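Local coordinates for protein MlnD (Bacillus methylotrophicus, PDB 5IL5) that probably dehydrates beta-hydroxyacyl intermediates, as the dehydratase domain of a trans-AT polyketide synthase linked to the antibiotic macrolactin, at residues L72-M77 with L96-P101; K92-S97 with S137-L142; E238-C243 with M280-L285. One frame throughout, in Å; residues are numbered along the deposited sequence.

In the fold
From the N terminus, contact 1 closes first: the chain runs along helix 74-86, turns back, and brings strand 92-98 alongside the start of that helix. Contact 2 opens on the same strand, so the two share L96 and S97; its loop runs through strands 111-117 and 122-128 before 137-142 pairs with 92-97. Contact 3 comes later, when 280-285 returns to 238-243 in the C-terminal half. None nests within another; contacts 1 and 2 follow on from each other and contact 3 lies downstream in series. They still meet in space, because strand 239-245 pairs with strand 92-98, with L96 N bonded to I240 O, and so ties the two hotdog halves together.

Contact 1 of 3, residues L72-M77 with L96-P101; sequences LSQIEM and LSFREP
The ring of F98 is the centrepiece, and three side chains from 72-77 gather round its outer end. F98 leaves its strand with CG anti to the carbonyl carbon (chi1 -65°), which sends CZ out toward the helix. The L72 and F98 side chains cross at about a right angle, with L72 CD2 3.9 Å from F98 CZ. Q74 comes tip to tip with the same ring: its chain stays extended past CG, and NE2 stops 4.0 Å from F98 CE2, near the ring plane and at the edge, with amide and ring almost perpendicular (89°). That amide is tied at both ends by weak hydrogen bonds, NE2 to F71 O and OE1 to S136 OG, which help to fix its rotation. I75 fills the next position along. Its CG1 is anti to the carbonyl carbon (chi1 -59°) and lies 3.6 Å from L96 CD2, while also sitting 4.4 Å from F98 CZ at the ring edge; CD1 follows at 3.8 Å from the same L96 CD2. I75 and L96 cross at about a right angle. No hydrogen bond spans the two segments, and every residue that touches is buried. I240 of strand 239-245 also packs against L72, L96 and F98. This is the core of a hotdog fold, where a central helix packs against the sheet that wraps it.

Contact 2 of 3, residues K92-S97 with S137-L142; sequences KLTELS and SGRLEL
The guanidinium of R139 has T94 OG1 at its edge, near its plane, 4.2 Å from R139 NE, while E95 OE2 stands obliquely to it. The E95 carboxylate is tilted 41° from the guanidinium and runs alongside the R139 chain, its OE1 3.5 Å from R139 CD; OE2 stays 4.5 Å from NE with no N-H aimed at it, so only the opposite charges are near. R139 bends at chi3 (55°), and its NH1 has a long, weak ion pair with D118. At the other end, the E141 carboxylate lies against the K92 chain, OE1 3.5 Å from K92 CD, whereas K92 NZ goes on to hydrogen-bond T244 and the lysine makes a cation-pi contact with Y147.

Between them runs antiparallel pairing. E141 N meets K92 O at 3.0 Å, nearly along the carbonyl axis. T94 and R139 bond both ways, and so do S97 and S137, with S97 N to S137 O at 2.7 Å. The register slips by one between these pairs, a beta bulge in which the backbone of E95 takes positive phi (53°). L93 and L140 lie side by side, CD2 to CD2 3.5 Å.

Strand 92-98 thus sits between strands 134-140 and 239-245; L93 presses on I75 and A78 of helix 74-86, and L140 packs against Y124 of strand 122-128.

Contact 3 of 3, residues E238-C243 with M280-L285; sequences ENIKEC and MELSGL
One good cross-strand hydrogen bond holds this pair: S283 N gives to E242 O at 3.0 Å, the donor standing 29° out of the carbonyl plane. The return bond, E242 N to S283 O, is long and weak (3.4 Å); K241 N adds weak hydrogen bonds to S283 O and to G284 O, the latter 3.5 Å. Two residues facing one make K241 and E242 a classic bulge opposite S283. CA-H...O contacts fill in beside them, L282 CA to E242 O and C243 CA to E281 O, the latter 3.3 Å. D268 OD1 takes two donors from the second strand, S283 OG and G284 N, while E242 OE1 has a long, weak ion pair with K92 NZ. On the buried face, I240 and L285 lie side by side with CD1 to CD1 at 3.8 Å, the L282 side chain crosses I240 obliquely, CD2 4.0 Å from I240 CD1, and C243 SG rests 4.1 Å from L282 CD1. Toward the neighbouring strand 266-272, G284 and L285 form a G1 bulge, the glycine at positive phi. M280, L282 and L285 also touch helix 215-229, and strand 239-245 pairs on its other edge with strand 92-98, the sheet-to-sheet joint of the double hotdog fold of polyketide synthase dehydratases.

Contact 1 of 3, residues L72-M77 with L96-P101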
loop_
_atom_site.group_PDB
_atom_site.type_symbol
_atom_site.label_atom_id
_atom_site.label_comp_id
_atom_site.label_asym_id
_atom_site.label_seq_id
_atom_site.Cartn_x
_atom_site.Cartn_y
_atom_site.Cartn_z
ATOM N N LEU A 72 3.563 -18.679 16.209
ATOM C CA LEU A 72 4.480 -18.899 15.100
ATOM C C LEU A 72 3.892 -18.524 13.745
ATOM O O LEU A 72 4.650 -18.347 12.786
ATOM C CB LEU A 72 4.920 -20.363 15.081
ATOM C CG LEU A 72 5.710 -20.853 16.303
ATOM C CD1 LEU A 72 6.291 -22.241 16.076
ATOM C CD2 LEU A 72 6.806 -19.871 16.699
ATOM N N SER A 73 2.576 -18.349 13.643
ATOM C CA SER A 73 2.008 -17.913 12.373
ATOM C C SER A 73 2.476 -16.521 11.987
ATOM O O SER A 73 2.284 -16.105 10.839
ATOM C CB SER A 73 0.483 -17.938 12.435
ATOM O OG SER A 73 -0.018 -19.247 12.234
ATOM N N GLN A 74 3.072 -15.790 12.924
ATOM C CA GLN A 74 3.662 -14.496 12.616
ATOM C C GLN A 74 4.814 -14.627 11.632
ATOM O O GLN A 74 5.127 -13.672 10.913
ATOM C CB GLN A 74 4.122 -13.853 13.914
ATOM C CG GLN A 74 2.957 -13.492 14.792
ATOM C CD GLN A 74 3.366 -13.147 16.199
ATOM O OE1 GLN A 74 3.939 -12.092 16.454
ATOM N NE2 GLN A 74 3.051 -14.033 17.132
ATOM N N ILE A 75 5.467 -15.791 11.590
ATOM C CA ILE A 75 6.505 -16.010 10.588
ATOM C C ILE A 75 5.918 -15.875 9.191
ATOM O O ILE A 75 6.536 -15.280 8.298
ATOM C CB ILE A 75 7.177 -17.383 10.785
ATOM C CG1 ILE A 75 7.807 -17.502 12.179
ATOM C CG2 ILE A 75 8.236 -17.588 9.712
ATOM C CD1 ILE A 75 8.402 -18.883 12.468
ATOM N N GLU A 76 4.720 -16.424 8.975
ATOM C CA GLU A 76 4.038 -16.240 7.695
ATOM C C GLU A 76 3.771 -14.761 7.419
ATOM O O GLU A 76 3.931 -14.299 6.285
ATOM C CB GLU A 76 2.742 -17.052 7.675
ATOM C CG GLU A 76 1.907 -16.908 6.406
ATOM C CD GLU A 76 2.614 -17.413 5.170
ATOM O OE1 GLU A 76 3.601 -18.165 5.308
ATOM O OE2 GLU A 76 2.159 -17.068 4.058
ATOM N N MET A 77 3.367 -14.002 8.441
ATOM C CA MET A 77 3.182 -12.564 8.255
ATOM C C MET A 77 4.464 -11.912 7.755
ATOM O O MET A 77 4.450 -11.120 6.806
ATOM C CB MET A 77 2.745 -11.900 9.565
ATOM C CG MET A 77 1.369 -12.276 10.063
ATOM S SD MET A 77 1.057 -11.700 11.745
ATOM C CE MET A 77 -0.506 -12.493 12.035
ATOM N N LEU A 96 14.737 -14.713 15.226
ATOM C CA LEU A 96 13.363 -14.373 15.559
ATOM C C LEU A 96 13.232 -14.185 17.064
ATOM O O LEU A 96 13.806 -14.942 17.852
ATOM C CB LEU A 96 12.405 -15.461 15.081
ATOM C CG LEU A 96 12.431 -15.803 13.591
ATOM C CD1 LEU A 96 13.519 -16.826 13.270
ATOM C CD2 LEU A 96 11.074 -16.325 13.160
ATOM N N SER A 97 12.492 -13.154 17.464
ATOM C CA SER A 97 12.306 -12.825 18.872
ATOM C C SER A 97 10.826 -12.574 19.128
ATOM O O SER A 97 10.230 -11.695 18.502
ATOM C CB SER A 97 13.133 -11.597 19.256
ATOM O OG SER A 97 12.974 -11.300 20.626
ATOM N N PHE A 98 10.237 -13.338 20.043
ATOM C CA PHE A 98 8.834 -13.186 20.410
ATOM C C PHE A 98 8.753 -12.564 21.797
ATOM O O PHE A 98 9.266 -13.130 22.767
ATOM C CB PHE A 98 8.108 -14.529 20.359
ATOM C CG PHE A 98 8.021 -15.109 18.972
ATOM C CD1 PHE A 98 9.093 -15.789 18.411
ATOM C CD2 PHE A 98 6.871 -14.949 18.216
ATOM C CE1 PHE A 98 9.006 -16.311 17.132
ATOM C CE2 PHE A 98 6.786 -15.471 16.942
ATOM C CZ PHE A 98 7.854 -16.149 16.402
ATOM N N ARG A 99 8.104 -11.404 21.886
ATOM C CA ARG A 99 8.086 -10.610 23.108
ATOM C C ARG A 99 6.723 -10.495 23.771
ATOM O O ARG A 99 6.659 -10.406 24.997
ATOM C CB ARG A 99 8.616 -9.204 22.814
ATOM C CG ARG A 99 10.119 -9.178 22.651
ATOM C CD ARG A 99 10.615 -7.867 22.096
ATOM N NE ARG A 99 10.118 -6.712 22.833
ATOM C CZ ARG A 99 10.595 -5.483 22.679
ATOM N NH1 ARG A 99 11.586 -5.253 21.826
ATOM N NH2 ARG A 99 10.081 -4.486 23.378
ATOM N N GLU A 100 5.640 -10.472 23.004
ATOM C CA GLU A 100 4.308 -10.365 23.578
ATOM C C GLU A 100 3.346 -11.242 22.791
ATOM O O GLU A 100 3.509 -11.412 21.576
ATOM C CB GLU A 100 3.789 -8.916 23.576
ATOM C CG GLU A 100 4.529 -7.975 24.526
ATOM C CD GLU A 100 4.343 -8.334 25.997
ATOM O OE1 GLU A 100 3.362 -9.049 26.319
ATOM O OE2 GLU A 100 5.177 -7.895 26.824
ATOM N N PRO A 101 2.347 -11.822 23.455
ATOM C CA PRO A 101 1.293 -12.535 22.732
ATOM C C PRO A 101 0.274 -11.585 22.125
ATOM O O PRO A 101 0.016 -10.492 22.634
ATOM C CB PRO A 101 0.648 -13.402 23.818
ATOM C CG PRO A 101 0.869 -12.636 25.068
ATOM C CD PRO A 101 2.207 -11.971 24.913
#

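Contact 2 of 3, residues K92-S97 with S137-L142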
loop_
_atom_site.group_PDB
_atom_site.type_symbol
_atom_site.label_atom_id
_atom_site.label_comp_id
_atom_site.label_asym_id
_atom_site.label_seq_id
_atom_site.Cartn_x
_atom_site.Cartn_y
_atom_site.Cartn_z
ATOM N N LYS A 92 14.572 -17.679 4.072
ATOM C CA LYS A 92 15.206 -17.891 5.359
ATOM C C LYS A 92 14.938 -16.689 6.245
ATOM O O LYS A 92 15.122 -15.543 5.824
ATOM C CB LYS A 92 16.711 -18.119 5.185
ATOM C CG LYS A 92 17.377 -18.912 6.308
ATOM C CD LYS A 92 18.821 -19.236 5.946
ATOM C CE LYS A 92 19.529 -20.072 7.009
ATOM N NZ LYS A 92 19.241 -21.534 6.889
ATOM N N LEU A 93 14.503 -16.958 7.466
ATOM C CA LEU A 93 14.328 -15.938 8.483
ATOM C C LEU A 93 15.251 -16.306 9.628
ATOM O O LEU A 93 15.376 -17.484 9.974
ATOM C CB LEU A 93 12.874 -15.852 8.959
ATOM C CG LEU A 93 11.889 -15.571 7.824
ATOM C CD1 LEU A 93 11.393 -16.879 7.215
ATOM C CD2 LEU A 93 10.725 -14.692 8.247
ATOM N N THR A 94 15.933 -15.316 10.185
ATOM C CA THR A 94 16.897 -15.581 11.237
ATOM C C THR A 94 16.624 -14.660 12.413
ATOM O O THR A 94 16.004 -13.604 12.273
ATOM C CB THR A 94 18.340 -15.410 10.731
ATOM O OG1 THR A 94 18.577 -14.043 10.374
ATOM C CG2 THR A 94 18.564 -16.291 9.499
ATOM N N GLU A 95 17.092 -15.093 13.580
ATOM C CA GLU A 95 17.073 -14.297 14.803
ATOM C C GLU A 95 15.666 -13.778 15.095
ATOM O O GLU A 95 15.417 -12.577 15.179
ATOM C CB GLU A 95 18.067 -13.142 14.706
ATOM C CG GLU A 95 19.448 -13.540 14.215
ATOM C CD GLU A 95 20.344 -12.335 14.048
ATOM O OE1 GLU A 95 19.967 -11.253 14.572
ATOM O OE2 GLU A 95 21.404 -12.476 13.393
ATOM N N LEU A 96 14.737 -14.713 15.226
ATOM C CA LEU A 96 13.363 -14.373 15.559
ATOM C C LEU A 96 13.232 -14.185 17.064
ATOM O O LEU A 96 13.806 -14.942 17.852
ATOM C CB LEU A 96 12.405 -15.461 15.081
ATOM C CG LEU A 96 12.431 -15.803 13.591
ATOM C CD1 LEU A 96 13.519 -16.826 13.270
ATOM C CD2 LEU A 96 11.074 -16.325 13.160
ATOM N N SER A 97 12.492 -13.154 17.464
ATOM C CA SER A 97 12.306 -12.825 18.872
ATOM C C SER A 97 10.826 -12.574 19.128
ATOM O O SER A 97 10.230 -11.695 18.502
ATOM C CB SER A 97 13.133 -11.597 19.256
ATOM O OG SER A 97 12.974 -11.300 20.626
ATOM N N SER A 137 9.825 -9.950 16.479
ATOM C CA SER A 137 10.759 -9.303 15.570
ATOM C C SER A 137 11.670 -10.361 14.971
ATOM O O SER A 137 11.812 -11.463 15.505
ATOM C CB SER A 137 11.598 -8.220 16.259
ATOM O OG SER A 137 12.279 -8.724 17.390
ATOM N N GLY A 138 12.289 -10.012 13.851
ATOM C CA GLY A 138 13.191 -10.937 13.203
ATOM C C GLY A 138 13.880 -10.302 12.018
ATOM O O GLY A 138 13.753 -9.103 11.762
ATOM N N ARG A 139 14.652 -11.132 11.327
ATOM C CA ARG A 139 15.409 -10.736 10.154
ATOM C C ARG A 139 14.970 -11.548 8.946
ATOM O O ARG A 139 14.409 -12.641 9.066
ATOM C CB ARG A 139 16.898 -10.924 10.391
ATOM C CG ARG A 139 17.475 -9.907 11.339
ATOM C CD ARG A 139 18.962 -10.073 11.426
ATOM N NE ARG A 139 19.578 -10.004 10.108
ATOM C CZ ARG A 139 19.749 -8.887 9.408
ATOM N NH1 ARG A 139 19.371 -7.716 9.896
ATOM N NH2 ARG A 139 20.313 -8.945 8.212
ATOM N N LEU A 140 15.254 -10.995 7.776
ATOM C CA LEU A 140 14.904 -11.602 6.505
ATOM C C LEU A 140 16.150 -11.698 5.645
ATOM O O LEU A 140 16.900 -10.725 5.518
ATOM C CB LEU A 140 13.828 -10.788 5.787
ATOM C CG LEU A 140 12.592 -10.501 6.635
ATOM C CD1 LEU A 140 11.838 -9.296 6.112
ATOM C CD2 LEU A 140 11.706 -11.727 6.651
ATOM N N GLU A 141 16.388 -12.878 5.091
ATOM C CA GLU A 141 17.443 -13.041 4.107
ATOM C C GLU A 141 16.896 -12.603 2.756
ATOM O O GLU A 141 15.882 -13.134 2.291
ATOM C CB GLU A 141 17.917 -14.488 4.057
ATOM C CG GLU A 141 18.771 -14.782 2.841
ATOM C CD GLU A 141 19.871 -15.789 3.108
ATOM O OE1 GLU A 141 19.845 -16.444 4.179
ATOM O OE2 GLU A 141 20.762 -15.921 2.238
ATOM N N LEU A 142 17.563 -11.636 2.128
ATOM C CA LEU A 142 17.112 -11.111 0.848
ATOM C C LEU A 142 17.918 -11.605 -0.336
ATOM O O LEU A 142 17.411 -11.578 -1.463
ATOM C CB LEU A 142 17.127 -9.578 0.873
ATOM C CG LEU A 142 16.255 -8.927 1.945
ATOM C CD1 LEU A 142 16.167 -7.432 1.701
ATOM C CD2 LEU A 142 14.867 -9.567 1.972
#

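Contact 3 of 3, residues E238-C243 with M280-L285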
loop_
_atom_site.group_PDB
_atom_site.type_symbol
_atom_site.label_atom_id
_atom_site.label_comp_id
_atom_site.label_asym_id
_atom_site.label_seq_id
_atom_site.Cartn_x
_atom_site.Cartn_y
_atom_site.Cartn_z
ATOM N N GLU A 238 10.721 -17.442 23.149
ATOM C CA GLU A 238 11.415 -16.164 23.251
ATOM C C GLU A 238 12.335 -15.931 22.059
ATOM O O GLU A 238 12.404 -14.815 21.534
ATOM C CB GLU A 238 12.190 -16.108 24.571
ATOM C CG GLU A 238 12.620 -14.709 25.018
ATOM C CD GLU A 238 12.961 -14.646 26.499
ATOM O OE1 GLU A 238 13.236 -15.711 27.103
ATOM O OE2 GLU A 238 12.947 -13.528 27.058
ATOM N N ASN A 239 13.045 -16.968 21.614
ATOM C CA ASN A 239 13.995 -16.833 20.519
ATOM C C ASN A 239 13.932 -18.038 19.591
ATOM O O ASN A 239 13.647 -19.158 20.017
ATOM C CB ASN A 239 15.421 -16.693 21.033
ATOM C CG ASN A 239 15.686 -15.341 21.650
ATOM O OD1 ASN A 239 15.517 -15.154 22.850
ATOM N ND2 ASN A 239 16.106 -14.387 20.830
ATOM N N ILE A 240 14.168 -17.782 18.306
ATOM C CA ILE A 240 14.355 -18.835 17.312
ATOM C C ILE A 240 15.480 -18.391 16.384
ATOM O O ILE A 240 15.393 -17.325 15.765
ATOM C CB ILE A 240 13.074 -19.130 16.516
ATOM C CG1 ILE A 240 11.928 -19.384 17.503
ATOM C CG2 ILE A 240 13.294 -20.330 15.598
ATOM C CD1 ILE A 240 10.646 -19.915 16.896
ATOM N N LYS A 241 16.537 -19.198 16.292
ATOM C CA LYS A 241 17.726 -18.765 15.564
ATOM C C LYS A 241 17.489 -18.757 14.054
ATOM O O LYS A 241 17.769 -17.757 13.386
ATOM C CB LYS A 241 18.924 -19.649 15.932
ATOM C CG LYS A 241 19.435 -19.434 17.364
ATOM C CD LYS A 241 20.965 -19.305 17.418
ATOM C CE LYS A 241 21.495 -19.007 18.828
ATOM N NZ LYS A 241 21.224 -17.609 19.284
ATOM N N GLU A 242 16.983 -19.858 13.492
ATOM C CA GLU A 242 16.776 -19.937 12.049
ATOM C C GLU A 242 15.410 -20.509 11.709
ATOM O O GLU A 242 14.877 -21.368 12.419
ATOM C CB GLU A 242 17.841 -20.791 11.354
ATOM C CG GLU A 242 19.086 -20.020 10.964
ATOM C CD GLU A 242 20.094 -20.886 10.248
ATOM O OE1 GLU A 242 19.877 -22.114 10.181
ATOM O OE2 GLU A 242 21.088 -20.339 9.725
ATOM N N CYS A 243 14.864 -20.031 10.590
ATOM C CA CYS A 243 13.688 -20.627 9.962
ATOM C C CYS A 243 13.899 -20.630 8.453
ATOM O O CYS A 243 13.947 -19.568 7.826
ATOM C CB CYS A 243 12.415 -19.872 10.324
ATOM S SG CYS A 243 10.983 -20.548 9.486
ATOM N N MET A 280 10.708 -27.669 5.778
ATOM C CA MET A 280 10.922 -26.455 6.551
ATOM C C MET A 280 11.644 -26.837 7.836
ATOM O O MET A 280 11.361 -27.884 8.422
ATOM C CB MET A 280 9.595 -25.750 6.859
ATOM C CG MET A 280 9.724 -24.475 7.675
ATOM S SD MET A 280 8.147 -23.607 7.839
ATOM C CE MET A 280 7.278 -24.718 8.925
ATOM N N GLU A 281 12.578 -25.991 8.257
ATOM C CA GLU A 281 13.406 -26.238 9.429
ATOM C C GLU A 281 13.270 -25.056 10.373
ATOM O O GLU A 281 13.394 -23.907 9.942
ATOM C CB GLU A 281 14.881 -26.433 9.028
ATOM C CG GLU A 281 15.840 -26.644 10.195
ATOM C CD GLU A 281 17.292 -26.687 9.763
ATOM O OE1 GLU A 281 17.564 -26.418 8.572
ATOM O OE2 GLU A 281 18.154 -26.974 10.626
ATOM N N LEU A 282 13.033 -25.332 11.655
ATOM C CA LEU A 282 13.173 -24.326 12.707
ATOM C C LEU A 282 14.250 -24.783 13.676
ATOM O O LEU A 282 14.058 -25.748 14.425
ATOM C CB LEU A 282 11.864 -24.073 13.457
ATOM C CG LEU A 282 10.906 -23.090 12.797
ATOM C CD1 LEU A 282 10.081 -23.806 11.753
ATOM C CD2 LEU A 282 10.039 -22.407 13.847
ATOM N N SER A 283 15.358 -24.063 13.681
ATOM C CA SER A 283 16.507 -24.401 14.498
ATOM C C SER A 283 16.575 -23.501 15.728
ATOM O O SER A 283 16.187 -22.331 15.692
ATOM C CB SER A 283 17.787 -24.264 13.673
ATOM O OG SER A 283 18.896 -24.824 14.352
ATOM N N GLY A 284 17.097 -24.061 16.814
ATOM C CA GLY A 284 17.397 -23.296 18.013
ATOM C C GLY A 284 16.243 -22.508 18.595
ATOM O O GLY A 284 16.433 -21.361 19.021
ATOM N N LEU A 285 15.055 -23.103 18.652
ATOM C CA LEU A 285 13.958 -22.511 19.407
ATOM C C LEU A 285 14.245 -22.622 20.900
ATOM O O LEU A 285 14.553 -23.710 21.399
ATOM C CB LEU A 285 12.638 -23.213 19.072
ATOM C CG LEU A 285 11.350 -22.726 19.756
ATOM C CD1 LEU A 285 10.121 -23.040 18.912
ATOM C CD2 LEU A 285 11.194 -23.317 21.156
#